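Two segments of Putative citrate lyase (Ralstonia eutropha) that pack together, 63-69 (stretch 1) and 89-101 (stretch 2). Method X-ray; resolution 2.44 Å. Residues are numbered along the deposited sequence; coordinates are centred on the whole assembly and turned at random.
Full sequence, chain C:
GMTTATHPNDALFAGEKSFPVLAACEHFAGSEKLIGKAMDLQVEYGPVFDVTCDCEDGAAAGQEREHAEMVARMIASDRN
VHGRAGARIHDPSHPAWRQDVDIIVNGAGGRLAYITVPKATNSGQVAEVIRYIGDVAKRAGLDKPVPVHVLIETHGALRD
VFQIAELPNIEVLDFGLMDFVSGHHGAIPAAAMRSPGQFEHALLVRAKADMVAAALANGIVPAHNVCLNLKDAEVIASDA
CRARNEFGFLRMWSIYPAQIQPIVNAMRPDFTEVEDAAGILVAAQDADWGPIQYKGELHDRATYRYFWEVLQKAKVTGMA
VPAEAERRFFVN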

# COMPACT_ATOMS: atom_id res chain seq x y z
N GLN C 63 33.75 -5.25 23.15
CA GLN C 63 33.68 -6.64 23.57
C GLN C 63 33.02 -7.53 22.50
O GLN C 63 32.63 -8.66 22.82
CB GLN C 63 32.88 -6.72 24.88
CG GLN C 63 33.67 -6.73 26.18
CD GLN C 63 34.79 -5.73 26.26
OE1 GLN C 63 34.57 -4.54 26.51
NE2 GLN C 63 36.02 -6.20 26.09
N GLU C 64 32.91 -7.04 21.25
CA GLU C 64 32.21 -7.73 20.15
C GLU C 64 32.74 -9.13 19.90
O GLU C 64 31.93 -10.03 19.76
CB GLU C 64 32.22 -6.92 18.84
CG GLU C 64 31.40 -5.64 18.90
CD GLU C 64 32.16 -4.41 19.38
OE1 GLU C 64 33.38 -4.51 19.61
OE2 GLU C 64 31.52 -3.34 19.47
N ARG C 65 34.07 -9.31 19.83
CA ARG C 65 34.69 -10.63 19.63
C ARG C 65 34.37 -11.55 20.83
O ARG C 65 33.86 -12.65 20.63
CB ARG C 65 36.21 -10.51 19.42
CG ARG C 65 36.96 -11.83 19.66
CD ARG C 65 38.38 -11.88 19.12
NE ARG C 65 38.41 -11.84 17.65
CZ ARG C 65 38.24 -12.90 16.85
NH1 ARG C 65 38.04 -14.11 17.37
NH2 ARG C 65 38.27 -12.75 15.53
N GLU C 66 34.63 -11.07 22.06
CA GLU C 66 34.40 -11.79 23.30
C GLU C 66 32.93 -12.26 23.43
O GLU C 66 32.69 -13.41 23.83
CB GLU C 66 34.79 -10.87 24.47
CG GLU C 66 34.71 -11.51 25.85
CD GLU C 66 34.86 -10.56 27.03
OE1 GLU C 66 35.39 -9.44 26.85
OE2 GLU C 66 34.45 -10.96 28.15
N HIS C 67 31.97 -11.38 23.09
CA HIS C 67 30.55 -11.66 23.16
C HIS C 67 30.13 -12.68 22.12
O HIS C 67 29.36 -13.59 22.45
CB HIS C 67 29.74 -10.39 23.00
CG HIS C 67 28.34 -10.55 23.48
ND1 HIS C 67 27.33 -11.02 22.64
CD2 HIS C 67 27.81 -10.30 24.70
CE1 HIS C 67 26.24 -11.06 23.38
NE2 HIS C 67 26.47 -10.60 24.62
N ALA C 68 30.64 -12.55 20.86
CA ALA C 68 30.33 -13.52 19.78
C ALA C 68 30.93 -14.91 20.13
O ALA C 68 30.28 -15.93 19.90
CB ALA C 68 30.84 -13.03 18.44
N GLU C 69 32.11 -14.94 20.76
CA GLU C 69 32.76 -16.18 21.21
C GLU C 69 31.93 -16.89 22.25
O GLU C 69 31.83 -18.12 22.23
CB GLU C 69 34.16 -15.89 21.76
CG GLU C 69 35.20 -15.72 20.66
CD GLU C 69 36.54 -15.17 21.08
OE1 GLU C 69 36.71 -14.84 22.27
OE2 GLU C 69 37.43 -15.05 20.20
N ILE C 89 23.44 -10.79 14.79
CA ILE C 89 24.73 -10.17 14.56
C ILE C 89 24.51 -8.66 14.47
O ILE C 89 23.38 -8.22 14.49
CB ILE C 89 25.36 -10.79 13.26
CG1 ILE C 89 24.51 -10.41 11.98
CG2 ILE C 89 25.52 -12.33 13.43
CD1 ILE C 89 25.15 -10.70 10.63
N HIS C 90 25.56 -7.88 14.35
CA HIS C 90 25.51 -6.44 14.18
C HIS C 90 25.01 -6.07 12.76
O HIS C 90 25.04 -6.91 11.86
CB HIS C 90 26.90 -5.83 14.46
CG HIS C 90 27.27 -5.86 15.92
ND1 HIS C 90 27.92 -6.97 16.49
CD2 HIS C 90 27.04 -4.95 16.89
CE1 HIS C 90 28.08 -6.67 17.77
NE2 HIS C 90 27.58 -5.46 18.05
N ASP C 91 24.54 -4.82 12.57
CA ASP C 91 23.99 -4.39 11.30
C ASP C 91 25.05 -4.32 10.17
O ASP C 91 26.25 -4.27 10.45
CB ASP C 91 23.26 -3.05 11.48
CG ASP C 91 24.16 -1.89 11.70
OD1 ASP C 91 24.43 -1.58 12.88
OD2 ASP C 91 24.58 -1.28 10.71
N PRO C 92 24.62 -4.30 8.87
CA PRO C 92 25.60 -4.32 7.77
C PRO C 92 26.57 -3.13 7.70
O PRO C 92 27.56 -3.19 6.96
CB PRO C 92 24.71 -4.33 6.52
CG PRO C 92 23.42 -4.94 6.97
CD PRO C 92 23.24 -4.41 8.36
N SER C 93 26.30 -2.06 8.46
CA SER C 93 27.16 -0.87 8.47
C SER C 93 28.13 -0.93 9.63
O SER C 93 29.10 -0.17 9.67
CB SER C 93 26.32 0.41 8.51
OG SER C 93 25.86 0.71 9.82
N HIS C 94 27.88 -1.84 10.57
CA HIS C 94 28.70 -2.02 11.74
C HIS C 94 30.01 -2.72 11.37
O HIS C 94 29.97 -3.64 10.54
CB HIS C 94 27.94 -2.81 12.81
CG HIS C 94 28.57 -2.71 14.16
ND1 HIS C 94 29.57 -3.58 14.56
CD2 HIS C 94 28.35 -1.82 15.16
CE1 HIS C 94 29.94 -3.19 15.77
NE2 HIS C 94 29.23 -2.13 16.17
N PRO C 95 31.17 -2.30 11.97
CA PRO C 95 32.45 -2.95 11.62
C PRO C 95 32.64 -4.39 12.13
O PRO C 95 33.59 -5.05 11.70
CB PRO C 95 33.50 -2.02 12.26
CG PRO C 95 32.79 -1.31 13.34
CD PRO C 95 31.37 -1.17 12.91
N ALA C 96 31.76 -4.89 13.01
CA ALA C 96 31.91 -6.22 13.58
C ALA C 96 30.99 -7.29 12.96
O ALA C 96 31.11 -8.45 13.35
CB ALA C 96 31.68 -6.16 15.09
N TRP C 97 30.12 -6.95 12.00
CA TRP C 97 29.15 -7.93 11.50
C TRP C 97 29.80 -9.17 10.86
O TRP C 97 29.34 -10.28 11.15
CB TRP C 97 28.06 -7.31 10.56
CG TRP C 97 28.45 -7.05 9.13
CD1 TRP C 97 28.75 -5.84 8.58
CD2 TRP C 97 28.40 -7.99 8.04
NE1 TRP C 97 28.94 -5.97 7.23
CE2 TRP C 97 28.74 -7.28 6.87
CE3 TRP C 97 28.14 -9.38 7.94
CZ2 TRP C 97 28.84 -7.90 5.61
CZ3 TRP C 97 28.26 -10.00 6.70
CH2 TRP C 97 28.61 -9.26 5.55
N ARG C 98 30.86 -9.01 10.05
CA ARG C 98 31.56 -10.14 9.41
C ARG C 98 32.25 -11.01 10.45
O ARG C 98 32.17 -12.23 10.37
CB ARG C 98 32.59 -9.63 8.38
CG ARG C 98 31.95 -9.13 7.11
CD ARG C 98 33.00 -8.66 6.15
NE ARG C 98 32.50 -8.70 4.78
CZ ARG C 98 32.01 -7.66 4.13
NH1 ARG C 98 31.97 -6.46 4.72
NH2 ARG C 98 31.56 -7.79 2.89
N GLN C 99 32.89 -10.36 11.44
CA GLN C 99 33.55 -11.01 12.57
C GLN C 99 32.53 -11.83 13.38
O GLN C 99 32.84 -12.96 13.74
CB GLN C 99 34.26 -9.97 13.45
CG GLN C 99 35.05 -10.57 14.60
CD GLN C 99 35.71 -9.49 15.41
OE1 GLN C 99 35.12 -8.95 16.35
NE2 GLN C 99 36.95 -9.15 15.05
N ASP C 100 31.32 -11.29 13.61
CA ASP C 100 30.24 -12.02 14.30
C ASP C 100 29.91 -13.28 13.54
O ASP C 100 29.77 -14.33 14.13
CB ASP C 100 28.96 -11.17 14.42
CG ASP C 100 28.99 -9.93 15.29
OD1 ASP C 100 29.86 -9.85 16.19
OD2 ASP C 100 28.12 -9.05 15.09
N VAL C 101 29.80 -13.18 12.20
CA VAL C 101 29.48 -14.30 11.31
C VAL C 101 30.62 -15.32 11.38
O VAL C 101 30.35 -16.49 11.66
CB VAL C 101 29.18 -13.83 9.86
CG1 VAL C 101 29.09 -15.01 8.90
CG2 VAL C 101 27.90 -13.00 9.81
O HOH W 1 29.48 -9.42 18.70
O HOH W 2 39.16 -8.83 17.29

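Helix 64-69 and helix 97-101 run in nearly the same direction, with 28° between their N-to-C directions. Their axes come within 9.7 Å. Two alanines lie at the points of closest backbone register: Glu64 faces Ala96, with CA atoms 6.7 Å apart, and Ala68 faces Asp100, with CA atoms 5.7 Å apart. No direct hydrogen bond joins the stretches. The contact rests on packing and on two bridging waters.

Glu64 is the residue most covered by stretch 2. Its chi1 is m and its chi2 is p, so the side chain bends over the loop before the second helix. Glu64 CG lies 3.7 Å from His90 CE1 and 3.9 Å from Ala96 CB. Glu64 OE2 is 4.0 Å from His94 CE1, at the ring edge.

Both histidines are held by their own stretch. His90 (chi1 m) donates from ND1 to Asp100 OD2 at 2.5 Å, and His90 N reaches the same OD2 at 2.9 Å. This ties the loop to the helix. His94 (chi1 t) caps the turn into helix 97-101: its ND1 accepts from Ala96 N at 3.0 Å.

Asp100 (chi1 m) points sideways from CA to CB, but its end comes nearer to stretch 1. Asp100 OD1 lies 4.0 Å from Ala68 CB. Water 1 donates to Asp100 OD1 at 2.6 Å and to Glu64 O at 2.7 Å. It therefore links two acceptors that could not bond each other directly.

Gln99 is extended, with chi1 and chi2 both t. Gln99 OE1 then lies 3.6 Å from Arg65 CB. Arg65 starts t, t and then turns to m at chi3; its NH1 forms a salt bridge with Glu69 OE2 at 3.0 Å. Arg65 NE donates to water 2 at 3.1 Å, and Gln99 NE2 donates weakly to the same water at 3.2 Å.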